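Local atomic coordinates of tyrosine-protein phosphatase non-receptor type 18 (Homo sapiens, PDB entry 2OC3), a protein that catalyses, through the catalytic domain described here, the removal of phosphate from phosphotyrosine in proteins, including autophosphorylated tyrosine kinases. Residues V77-S88 with L117-F126; V204-L212 with Q284-M295. One frame throughout, in Å; residues are numbered along the deposited sequence.

Contact 1. Residues V77-S88 with L117-F126; sequences VILSLLQEEGHS and LDFWRLVWEF
With CG trans to its backbone N (chi1 176°) and the chain extended beyond, E125 carries its carboxylate to the backbone of S80 and L81, whereas R121, one turn earlier on helix 117-125, folds at chi3 (67°) and lays its guanidinium between L79 and H87. That group is gripped by five hydrogen bonds. NE and NH2 take L81 O side-on, NH2 at 2.8 Å; NH1 and NH2 take S88 O end-on, in the guanidinium plane, NH1 at 2.9 Å. The fifth, from NH1 to D118 OD1 at 2.8 Å, is part of a salt bridge within the helix. With L79 over one face and H87 CB centred over the other, 3.5 Å from R121 CZ, the group probably has little room to rotate, and two carbonyls from opposite ends of the 81-88 loop are tied to one cation. A water joins H87 ND1 to D118 OD1.

E125 secures the type II turn from S80 to Q83 at its start. Its OE1 receives S80 N on the syn lone pair at 2.8 Å, nearly straight at 169°, and L81 N from above the carboxylate plane; S80 OG donates to E125 OE2 at 2.6 Å. Apolar contacts accompany these polar groups: L81 CD2 rests on W124 CD1, while V77 CG1 meets F126 CE2 at 3.6 Å and L79 CD2 reaches the edge of the same ring.

The contact joins this loop to the helix at one end of the phosphatase domain. I91 of strand 90-91 touches V77, L79, D118 and L122, and F95 meets F126 edge-to-face. W124 forms a cation-pi contact with R189 and packs on strand 175-184, while I106 of strand 103-108 lies against V77, L122 and F126.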
loop_
_atom_site.group_PDB
_atom_site.type_symbol
_atom_site.label_atom_id
_atom_site.label_comp_id
_atom_site.label_asym_id
_atom_site.label_seq_id
_atom_site.Cartn_x
_atom_site.Cartn_y
_atom_site.Cartn_z
ATOM N N VAL A 77 3.384 -2.947 11.917
ATOM C CA VAL A 77 3.058 -1.641 12.488
ATOM C C VAL A 77 2.570 -1.862 13.905
ATOM O O VAL A 77 1.588 -2.542 14.125
ATOM C CB VAL A 77 1.942 -0.976 11.641
ATOM C CG1 VAL A 77 1.470 0.307 12.351
ATOM C CG2 VAL A 77 2.430 -0.657 10.258
ATOM N N ILE A 78 3.243 -1.256 14.876
ATOM C CA ILE A 78 2.865 -1.343 16.274
ATOM C C ILE A 78 2.165 -0.044 16.635
ATOM O O ILE A 78 2.763 1.030 16.589
ATOM C CB ILE A 78 4.103 -1.528 17.185
ATOM C CG1 ILE A 78 4.933 -2.710 16.732
ATOM C CG2 ILE A 78 3.676 -1.697 18.646
ATOM C CD1 ILE A 78 4.347 -3.983 17.099
ATOM N N LEU A 79 0.889 -0.137 16.933
ATOM C CA LEU A 79 0.106 1.056 17.303
ATOM C C LEU A 79 0.322 1.361 18.792
ATOM O O LEU A 79 0.357 0.444 19.645
ATOM C CB LEU A 79 -1.376 0.840 17.011
ATOM C CG LEU A 79 -1.698 0.603 15.517
ATOM C CD1 LEU A 79 -3.185 0.268 15.311
ATOM C CD2 LEU A 79 -1.237 1.799 14.645
ATOM N N SER A 80 0.434 2.634 19.119
ATOM C CA SER A 80 0.515 3.084 20.476
ATOM C C SER A 80 -0.547 4.135 20.759
ATOM O O SER A 80 -0.811 4.451 21.919
ATOM C CB SER A 80 1.887 3.653 20.780
ATOM O OG SER A 80 2.157 4.877 20.120
ATOM N N LEU A 81 -1.167 4.706 19.721
ATOM C CA LEU A 81 -2.134 5.745 19.958
ATOM C C LEU A 81 -3.324 5.148 20.709
ATOM O O LEU A 81 -3.878 4.088 20.358
ATOM C CB LEU A 81 -2.534 6.400 18.616
ATOM C CG LEU A 81 -3.465 7.617 18.689
ATOM C CD1 LEU A 81 -2.709 8.820 19.274
ATOM C CD2 LEU A 81 -4.070 7.971 17.337
ATOM N N LEU A 82 -3.707 5.823 21.786
ATOM C CA LEU A 82 -4.789 5.384 22.658
ATOM C C LEU A 82 -4.431 4.156 23.468
ATOM O O LEU A 82 -5.310 3.516 23.978
ATOM C CB LEU A 82 -6.115 5.184 21.887
ATOM C CG LEU A 82 -6.727 6.433 21.196
ATOM C CD1 LEU A 82 -7.944 6.079 20.352
ATOM C CD2 LEU A 82 -7.088 7.489 22.221
ATOM N N GLN A 83 -3.141 3.836 23.601
ATOM C CA GLN A 83 -2.767 2.666 24.420
ATOM C C GLN A 83 -3.241 2.842 25.855
ATOM O O GLN A 83 -3.706 1.861 26.463
ATOM C CB GLN A 83 -1.260 2.415 24.398
ATOM C CG GLN A 83 -0.402 3.531 24.970
ATOM N N GLU A 84 -3.118 4.072 26.385
ATOM C CA GLU A 84 -3.546 4.400 27.775
ATOM C C GLU A 84 -5.043 4.178 28.003
ATOM O O GLU A 84 -5.492 4.012 29.136
ATOM C CB GLU A 84 -3.175 5.850 28.153
ATOM C CG GLU A 84 -4.077 6.918 27.511
ATOM N N GLU A 85 -5.827 4.185 26.935
ATOM C CA GLU A 85 -7.264 3.944 27.019
ATOM C C GLU A 85 -7.607 2.479 26.711
ATOM O O GLU A 85 -8.782 2.112 26.585
ATOM C CB GLU A 85 -8.010 4.910 26.090
ATOM C CG GLU A 85 -7.609 6.394 26.291
ATOM N N GLY A 86 -6.568 1.642 26.597
ATOM C CA GLY A 86 -6.711 0.199 26.478
ATOM C C GLY A 86 -6.772 -0.397 25.080
ATOM O O GLY A 86 -7.097 -1.569 24.930
ATOM N N HIS A 87 -6.476 0.406 24.058
ATOM C CA HIS A 87 -6.471 -0.134 22.701
ATOM C C HIS A 87 -5.232 -0.944 22.420
ATOM O O HIS A 87 -4.135 -0.587 22.818
ATOM C CB HIS A 87 -6.590 0.988 21.677
ATOM C CG HIS A 87 -7.893 1.724 21.760
ATOM N ND1 HIS A 87 -8.901 1.544 20.841
ATOM C CD2 HIS A 87 -8.359 2.619 22.663
ATOM C CE1 HIS A 87 -9.932 2.306 21.171
ATOM N NE2 HIS A 87 -9.631 2.962 22.276
ATOM N N SER A 88 -5.458 -2.023 21.686
ATOM C CA SER A 88 -4.435 -2.988 21.271
ATOM C C SER A 88 -3.389 -2.384 20.323
ATOM O O SER A 88 -3.666 -1.431 19.577
ATOM C CB SER A 88 -5.142 -4.119 20.523
ATOM O OG SER A 88 -4.298 -4.914 19.704
ATOM N N LEU A 117 -11.498 1.927 13.283
ATOM C CA LEU A 117 -10.867 2.777 14.280
ATOM C C LEU A 117 -9.342 2.562 14.241
ATOM O O LEU A 117 -8.540 3.529 14.349
ATOM C CB LEU A 117 -11.455 2.519 15.697
ATOM C CG LEU A 117 -10.742 3.205 16.851
ATOM C CD1 LEU A 117 -10.727 4.710 16.642
ATOM C CD2 LEU A 117 -11.457 2.864 18.157
ATOM N N ASP A 118 -8.910 1.300 14.124
ATOM C CA ASP A 118 -7.476 1.020 14.070
ATOM C C ASP A 118 -6.786 1.617 12.839
ATOM O O ASP A 118 -5.657 2.109 12.893
ATOM C CB ASP A 118 -7.230 -0.468 14.174
ATOM C CG ASP A 118 -7.689 -1.057 15.508
ATOM O OD1 ASP A 118 -7.704 -0.309 16.523
ATOM O OD2 ASP A 118 -8.013 -2.275 15.507
ATOM N N PHE A 119 -7.474 1.561 11.703
ATOM C CA PHE A 119 -6.993 2.200 10.492
ATOM C C PHE A 119 -6.743 3.699 10.705
ATOM O O PHE A 119 -5.695 4.219 10.348
ATOM C CB PHE A 119 -7.989 1.969 9.349
ATOM C CG PHE A 119 -7.594 2.582 8.075
ATOM C CD1 PHE A 119 -6.787 1.882 7.187
ATOM C CD2 PHE A 119 -8.073 3.822 7.705
ATOM C CE1 PHE A 119 -6.449 2.435 5.950
ATOM C CE2 PHE A 119 -7.714 4.387 6.502
ATOM C CZ PHE A 119 -6.890 3.696 5.634
ATOM N N TRP A 120 -7.696 4.380 11.337
ATOM C CA TRP A 120 -7.478 5.829 11.614
ATOM C C TRP A 120 -6.417 6.073 12.679
ATOM O O TRP A 120 -5.665 7.023 12.588
ATOM C CB TRP A 120 -8.795 6.545 11.908
ATOM C CG TRP A 120 -9.601 6.742 10.653
ATOM C CD1 TRP A 120 -10.781 6.140 10.324
ATOM C CD2 TRP A 120 -9.241 7.565 9.540
ATOM N NE1 TRP A 120 -11.163 6.534 9.069
ATOM C CE2 TRP A 120 -10.266 7.425 8.571
ATOM C CE3 TRP A 120 -8.181 8.420 9.267
ATOM C CZ2 TRP A 120 -10.233 8.108 7.340
ATOM C CZ3 TRP A 120 -8.175 9.117 8.051
ATOM C CH2 TRP A 120 -9.187 8.924 7.110
ATOM N N ARG A 121 -6.297 5.190 13.677
ATOM C CA ARG A 121 -5.170 5.310 14.616
ATOM C C ARG A 121 -3.819 5.250 13.889
ATOM O O ARG A 121 -2.871 5.996 14.194
ATOM C CB ARG A 121 -5.225 4.189 15.662
ATOM C CG ARG A 121 -6.330 4.320 16.712
ATOM C CD ARG A 121 -6.543 2.991 17.502
ATOM N NE ARG A 121 -5.390 2.684 18.309
ATOM C CZ ARG A 121 -4.940 1.462 18.624
ATOM N NH1 ARG A 121 -5.520 0.336 18.212
ATOM N NH2 ARG A 121 -3.896 1.406 19.409
ATOM N N LEU A 122 -3.735 4.343 12.909
ATOM C CA LEU A 122 -2.530 4.194 12.084
ATOM C C LEU A 122 -2.270 5.502 11.338
ATOM O O LEU A 122 -1.174 6.066 11.436
ATOM C CB LEU A 122 -2.677 3.006 11.111
ATOM C CG LEU A 122 -1.553 2.699 10.124
ATOM C CD1 LEU A 122 -1.724 1.264 9.607
ATOM C CD2 LEU A 122 -1.557 3.633 8.930
ATOM N N VAL A 123 -3.287 5.989 10.611
ATOM C CA VAL A 123 -3.115 7.192 9.809
ATOM C C VAL A 123 -2.702 8.370 10.722
ATOM O O VAL A 123 -1.792 9.139 10.405
ATOM C CB VAL A 123 -4.414 7.483 9.048
ATOM C CG1 VAL A 123 -4.379 8.894 8.446
ATOM C CG2 VAL A 123 -4.647 6.407 7.995
ATOM N N TRP A 124 -3.366 8.501 11.866
ATOM C CA TRP A 124 -3.078 9.645 12.754
ATOM C C TRP A 124 -1.689 9.531 13.399
ATOM O O TRP A 124 -0.869 10.447 13.416
ATOM C CB TRP A 124 -4.145 9.695 13.834
ATOM C CG TRP A 124 -4.148 11.004 14.589
ATOM C CD1 TRP A 124 -3.428 11.306 15.713
ATOM C CD2 TRP A 124 -4.830 12.208 14.212
ATOM N NE1 TRP A 124 -3.631 12.610 16.069
ATOM C CE2 TRP A 124 -4.518 13.178 15.198
ATOM C CE3 TRP A 124 -5.698 12.549 13.178
ATOM C CZ2 TRP A 124 -5.005 14.477 15.135
ATOM C CZ3 TRP A 124 -6.199 13.846 13.147
ATOM C CH2 TRP A 124 -5.842 14.781 14.120
ATOM N N GLU A 125 -1.426 8.368 13.969
ATOM C CA GLU A 125 -0.185 8.185 14.750
ATOM C C GLU A 125 1.063 8.468 13.921
ATOM O O GLU A 125 2.016 9.104 14.415
ATOM C CB GLU A 125 -0.100 6.763 15.324
ATOM C CG GLU A 125 1.222 6.506 16.066
ATOM C CD GLU A 125 1.214 5.262 16.945
ATOM O OE1 GLU A 125 0.175 4.571 17.053
ATOM O OE2 GLU A 125 2.302 5.025 17.542
ATOM N N PHE A 126 1.081 8.007 12.670
ATOM C CA PHE A 126 2.243 8.159 11.812
ATOM C C PHE A 126 2.205 9.407 10.920
ATOM O O PHE A 126 3.120 9.604 10.122
ATOM C CB PHE A 126 2.496 6.828 11.056
ATOM C CG PHE A 126 2.708 5.687 12.013
ATOM C CD1 PHE A 126 3.891 5.600 12.707
ATOM C CD2 PHE A 126 1.729 4.787 12.297
ATOM C CE1 PHE A 126 4.088 4.592 13.635
ATOM C CE2 PHE A 126 1.931 3.782 13.205
ATOM C CZ PHE A 126 3.111 3.705 13.880
HETATM O O HOH W 1 -9.005 -0.573 18.942
HETATM O O HOH W 2 -6.193 -3.487 17.429
#

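Contact 2. Residues V204-L212 with Q284-M295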
loop_
_atom_site.group_PDB
_atom_site.type_symbol
_atom_site.label_atom_id
_atom_site.label_comp_id
_atom_site.label_asym_id
_atom_site.label_seq_id
_atom_site.Cartn_x
_atom_site.Cartn_y
_atom_site.Cartn_z
ATOM N N VAL A 204 -4.932 -7.297 -14.904
ATOM C CA VAL A 204 -4.390 -5.992 -14.519
ATOM C C VAL A 204 -5.001 -4.933 -15.438
ATOM O O VAL A 204 -5.641 -5.252 -16.439
ATOM C CB VAL A 204 -2.848 -5.974 -14.669
ATOM C CG1 VAL A 204 -2.215 -6.986 -13.711
ATOM C CG2 VAL A 204 -2.463 -6.247 -16.118
ATOM N N PRO A 205 -4.843 -3.642 -15.081
ATOM C CA PRO A 205 -5.341 -2.571 -15.940
ATOM C C PRO A 205 -4.839 -2.640 -17.377
ATOM O O PRO A 205 -3.761 -3.189 -17.608
ATOM C CB PRO A 205 -4.799 -1.332 -15.258
ATOM C CG PRO A 205 -4.778 -1.690 -13.820
ATOM C CD PRO A 205 -4.260 -3.100 -13.841
ATOM N N SER A 206 -5.622 -2.054 -18.282
ATOM C CA SER A 206 -5.339 -2.068 -19.718
ATOM C C SER A 206 -4.011 -1.407 -20.080
ATOM O O SER A 206 -3.384 -1.768 -21.075
ATOM C CB SER A 206 -6.480 -1.400 -20.489
ATOM O OG SER A 206 -6.766 -0.098 -20.008
ATOM N N SER A 207 -3.598 -0.411 -19.297
ATOM C CA SER A 207 -2.311 0.260 -19.473
ATOM C C SER A 207 -1.863 0.858 -18.135
ATOM O O SER A 207 -2.688 1.003 -17.246
ATOM C CB SER A 207 -2.417 1.347 -20.525
ATOM O OG SER A 207 -2.930 2.548 -19.996
ATOM N N PRO A 208 -0.555 1.145 -17.966
ATOM C CA PRO A 208 -0.068 1.720 -16.704
ATOM C C PRO A 208 -0.369 3.187 -16.491
ATOM O O PRO A 208 -0.067 3.739 -15.416
ATOM C CB PRO A 208 1.456 1.571 -16.795
ATOM C CG PRO A 208 1.730 0.743 -17.991
ATOM C CD PRO A 208 0.551 0.866 -18.893
ATOM N N ASP A 209 -0.888 3.868 -17.512
ATOM C CA ASP A 209 -0.910 5.320 -17.481
ATOM C C ASP A 209 -1.614 5.897 -16.271
ATOM O O ASP A 209 -1.141 6.804 -15.647
ATOM C CB ASP A 209 -1.527 5.863 -18.777
ATOM C CG ASP A 209 -0.708 5.483 -20.000
ATOM O OD1 ASP A 209 0.188 6.262 -20.382
ATOM O OD2 ASP A 209 -0.961 4.395 -20.565
ATOM N N HIS A 210 -2.803 5.392 -15.981
ATOM C CA HIS A 210 -3.598 6.044 -14.936
ATOM C C HIS A 210 -3.044 5.731 -13.553
ATOM O O HIS A 210 -3.097 6.575 -12.655
ATOM C CB HIS A 210 -5.086 5.741 -15.129
ATOM C CG HIS A 210 -5.628 6.391 -16.364
ATOM N ND1 HIS A 210 -6.811 6.020 -16.965
ATOM C CD2 HIS A 210 -5.103 7.372 -17.139
ATOM C CE1 HIS A 210 -6.995 6.750 -18.056
ATOM N NE2 HIS A 210 -5.975 7.580 -18.189
ATOM N N MET A 211 -2.500 4.543 -13.372
ATOM C CA MET A 211 -1.803 4.242 -12.117
ATOM C C MET A 211 -0.596 5.157 -11.938
ATOM O O MET A 211 -0.326 5.646 -10.830
ATOM C CB MET A 211 -1.345 2.789 -12.062
ATOM C CG MET A 211 -0.584 2.459 -10.786
ATOM S SD MET A 211 0.048 0.747 -10.779
ATOM C CE MET A 211 1.159 0.772 -12.169
ATOM N N LEU A 212 0.174 5.391 -13.017
ATOM C CA LEU A 212 1.289 6.342 -12.904
ATOM C C LEU A 212 0.799 7.736 -12.494
ATOM O O LEU A 212 1.438 8.424 -11.687
ATOM C CB LEU A 212 2.057 6.435 -14.232
ATOM C CG LEU A 212 3.057 5.334 -14.433
ATOM C CD1 LEU A 212 3.581 5.369 -15.873
ATOM C CD2 LEU A 212 4.226 5.498 -13.436
ATOM N N GLN A 284 0.774 -9.294 -12.373
ATOM C CA GLN A 284 1.171 -8.073 -11.680
ATOM C C GLN A 284 2.627 -7.745 -11.925
ATOM O O GLN A 284 2.971 -6.580 -12.106
ATOM C CB GLN A 284 0.892 -8.174 -10.191
ATOM C CG GLN A 284 -0.594 -8.095 -9.874
ATOM C CD GLN A 284 -0.967 -8.516 -8.443
ATOM O OE1 GLN A 284 -0.095 -8.941 -7.679
ATOM N NE2 GLN A 284 -2.263 -8.451 -8.096
ATOM N N TYR A 285 3.501 -8.752 -11.898
ATOM C CA TYR A 285 4.928 -8.541 -12.125
ATOM C C TYR A 285 5.177 -8.038 -13.547
ATOM O O TYR A 285 5.962 -7.135 -13.753
ATOM C CB TYR A 285 5.719 -9.840 -11.859
ATOM C CG TYR A 285 7.221 -9.694 -11.822
ATOM C CD1 TYR A 285 7.844 -9.075 -10.738
ATOM C CD2 TYR A 285 8.035 -10.190 -12.848
ATOM C CE1 TYR A 285 9.202 -8.919 -10.671
ATOM C CE2 TYR A 285 9.418 -10.076 -12.766
ATOM C CZ TYR A 285 9.992 -9.419 -11.669
ATOM O OH TYR A 285 11.355 -9.281 -11.546
ATOM N N ARG A 286 4.469 -8.606 -14.523
ATOM C CA ARG A 286 4.594 -8.137 -15.912
ATOM C C ARG A 286 4.092 -6.681 -16.015
ATOM O O ARG A 286 4.727 -5.851 -16.690
ATOM C CB ARG A 286 3.824 -9.040 -16.870
ATOM C CG ARG A 286 4.422 -10.398 -17.131
ATOM C CD ARG A 286 3.570 -11.190 -18.172
ATOM N NE ARG A 286 4.122 -12.536 -18.394
ATOM C CZ ARG A 286 5.189 -12.799 -19.144
ATOM N NH1 ARG A 286 5.829 -11.819 -19.779
ATOM N NH2 ARG A 286 5.621 -14.056 -19.266
ATOM N N PHE A 287 2.955 -6.378 -15.376
ATOM C CA PHE A 287 2.404 -5.005 -15.356
ATOM C C PHE A 287 3.408 -4.009 -14.752
ATOM O O PHE A 287 3.597 -2.871 -15.263
ATOM C CB PHE A 287 1.114 -5.000 -14.589
ATOM C CG PHE A 287 0.410 -3.663 -14.542
ATOM C CD1 PHE A 287 -0.088 -3.078 -15.689
ATOM C CD2 PHE A 287 0.137 -3.058 -13.330
ATOM C CE1 PHE A 287 -0.781 -1.887 -15.605
ATOM C CE2 PHE A 287 -0.574 -1.870 -13.266
ATOM C CZ PHE A 287 -1.015 -1.298 -14.409
ATOM N N LEU A 288 4.074 -4.425 -13.675
ATOM C CA LEU A 288 5.087 -3.612 -13.050
ATOM C C LEU A 288 6.244 -3.363 -14.033
ATOM O O LEU A 288 6.730 -2.226 -14.163
ATOM C CB LEU A 288 5.539 -4.343 -11.763
ATOM C CG LEU A 288 6.691 -3.741 -10.987
ATOM C CD1 LEU A 288 6.316 -2.335 -10.400
ATOM C CD2 LEU A 288 7.110 -4.732 -9.886
ATOM N N TYR A 289 6.716 -4.396 -14.726
ATOM C CA TYR A 289 7.693 -4.237 -15.784
ATOM C C TYR A 289 7.274 -3.257 -16.862
ATOM O O TYR A 289 8.055 -2.408 -17.239
ATOM C CB TYR A 289 8.091 -5.585 -16.420
ATOM C CG TYR A 289 9.435 -6.095 -15.958
ATOM C CD1 TYR A 289 9.526 -6.927 -14.852
ATOM C CD2 TYR A 289 10.609 -5.720 -16.594
ATOM C CE1 TYR A 289 10.737 -7.390 -14.399
ATOM C CE2 TYR A 289 11.860 -6.211 -16.156
ATOM C CZ TYR A 289 11.899 -7.042 -15.043
ATOM O OH TYR A 289 13.079 -7.546 -14.542
ATOM N N HIS A 290 6.028 -3.348 -17.308
ATOM C CA HIS A 290 5.485 -2.447 -18.319
ATOM C C HIS A 290 5.537 -0.993 -17.816
ATOM O O HIS A 290 5.942 -0.057 -18.543
ATOM C CB HIS A 290 4.035 -2.838 -18.612
ATOM C CG HIS A 290 3.400 -2.126 -19.771
ATOM N ND1 HIS A 290 4.027 -1.143 -20.509
ATOM C CD2 HIS A 290 2.167 -2.268 -20.307
ATOM C CE1 HIS A 290 3.209 -0.722 -21.461
ATOM N NE2 HIS A 290 2.073 -1.387 -21.359
ATOM N N THR A 291 5.144 -0.804 -16.556
ATOM C CA THR A 291 5.094 0.510 -15.926
ATOM C C THR A 291 6.484 1.115 -15.821
ATOM O O THR A 291 6.683 2.299 -16.149
ATOM C CB THR A 291 4.444 0.445 -14.523
ATOM O OG1 THR A 291 3.147 -0.181 -14.614
ATOM C CG2 THR A 291 4.293 1.831 -13.934
ATOM N N VAL A 292 7.450 0.317 -15.370
ATOM C CA VAL A 292 8.814 0.799 -15.196
ATOM C C VAL A 292 9.452 1.132 -16.561
ATOM O O VAL A 292 10.089 2.177 -16.692
ATOM C CB VAL A 292 9.651 -0.210 -14.367
ATOM C CG1 VAL A 292 11.122 0.157 -14.390
ATOM C CG2 VAL A 292 9.113 -0.255 -12.908
ATOM N N ALA A 293 9.246 0.273 -17.557
ATOM C CA ALA A 293 9.738 0.527 -18.928
ATOM C C ALA A 293 9.189 1.853 -19.450
ATOM O O ALA A 293 9.933 2.662 -20.029
ATOM C CB ALA A 293 9.357 -0.636 -19.861
ATOM N N GLN A 294 7.900 2.101 -19.206
ATOM C CA GLN A 294 7.268 3.346 -19.640
ATOM C C GLN A 294 7.869 4.556 -18.927
ATOM O O GLN A 294 8.140 5.593 -19.556
ATOM C CB GLN A 294 5.773 3.287 -19.445
ATOM C CG GLN A 294 5.119 4.612 -19.619
ATOM C CD GLN A 294 3.654 4.513 -19.857
ATOM O OE1 GLN A 294 3.152 3.481 -20.319
ATOM N NE2 GLN A 294 2.945 5.602 -19.553
ATOM N N MET A 295 8.097 4.439 -17.622
ATOM C CA MET A 295 8.752 5.522 -16.887
ATOM C C MET A 295 10.145 5.783 -17.417
ATOM O O MET A 295 10.573 6.922 -17.461
ATOM C CB MET A 295 8.865 5.195 -15.397
ATOM C CG MET A 295 7.560 5.043 -14.676
ATOM S SD MET A 295 7.707 5.220 -12.872
ATOM C CE MET A 295 9.463 5.016 -12.677
HETATM O O HOH W 3 0.877 2.803 -21.613
#
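Apolar packing centres on F287, whose ring enters between V204, P205, P208 and M211. V204 CB and P205 CD lie over one face, the latter a CH-pi contact with CD 4.0 Å from the ring centroid. M211 stands trans at chi1 and bends at chi3 (62°), bringing its CE within 3.3 Å of F287 CE2 and its sulfur into an oblique Met-aromatic contact. Replacing F287 with an alanine would probably open a gap between P205 and M211 and leave the methionine methyl free to shift. P208 makes a second CH-pi contact, its CG over the centre of the H290 ring, and L212 CD2 packs against T291 CG2.

Polar contacts gather at the start of helix 209-222. Q294 NE2 donates to D209 OD1 at 3.0 Å, arriving well above the carboxylate plane, and a water bridges D209 OD2 to Q294 OE1. S207 OG donates to the anti lone pair of D209 OD2 at 2.8 Å, so both carboxylate oxygens are engaged.

Segment 204-212 runs from the end of the WPD loop, which carries D201, probably substrate-binding as in relatives, into helix 209-222, and P205 packs back on W199 and P200. M211 and L288 both rest on helix 238-254, while Y285 reaches helices 29-47 and 264-272.

How the contacts relate
Contacts 1 and 2 lie on opposite sides of the chain's centre, their centres about 34 Å apart and their nearest atoms about 18 Å. In series along the chain, 77-88 pairs with 117-126 before 204-212 pairs with 284-295. Both belong to one phosphatase domain. Contact 1 joins helix 116-125 to residues 77-88 beside strands 103-108 and 175-184 of the mixed sheet, whereas contact 2 belongs to the helical side, where helices 209-222 and 282-296 meet, both also touching helix 238-254. Strand 229-232 of that sheet leads into C233, the predicted phosphocysteine nucleophile. Through Q284, contact 2 reaches Q280 and G238, probable substrate-binding residues; contact 1 is structural, the L122 side chain about 11 Å from G236.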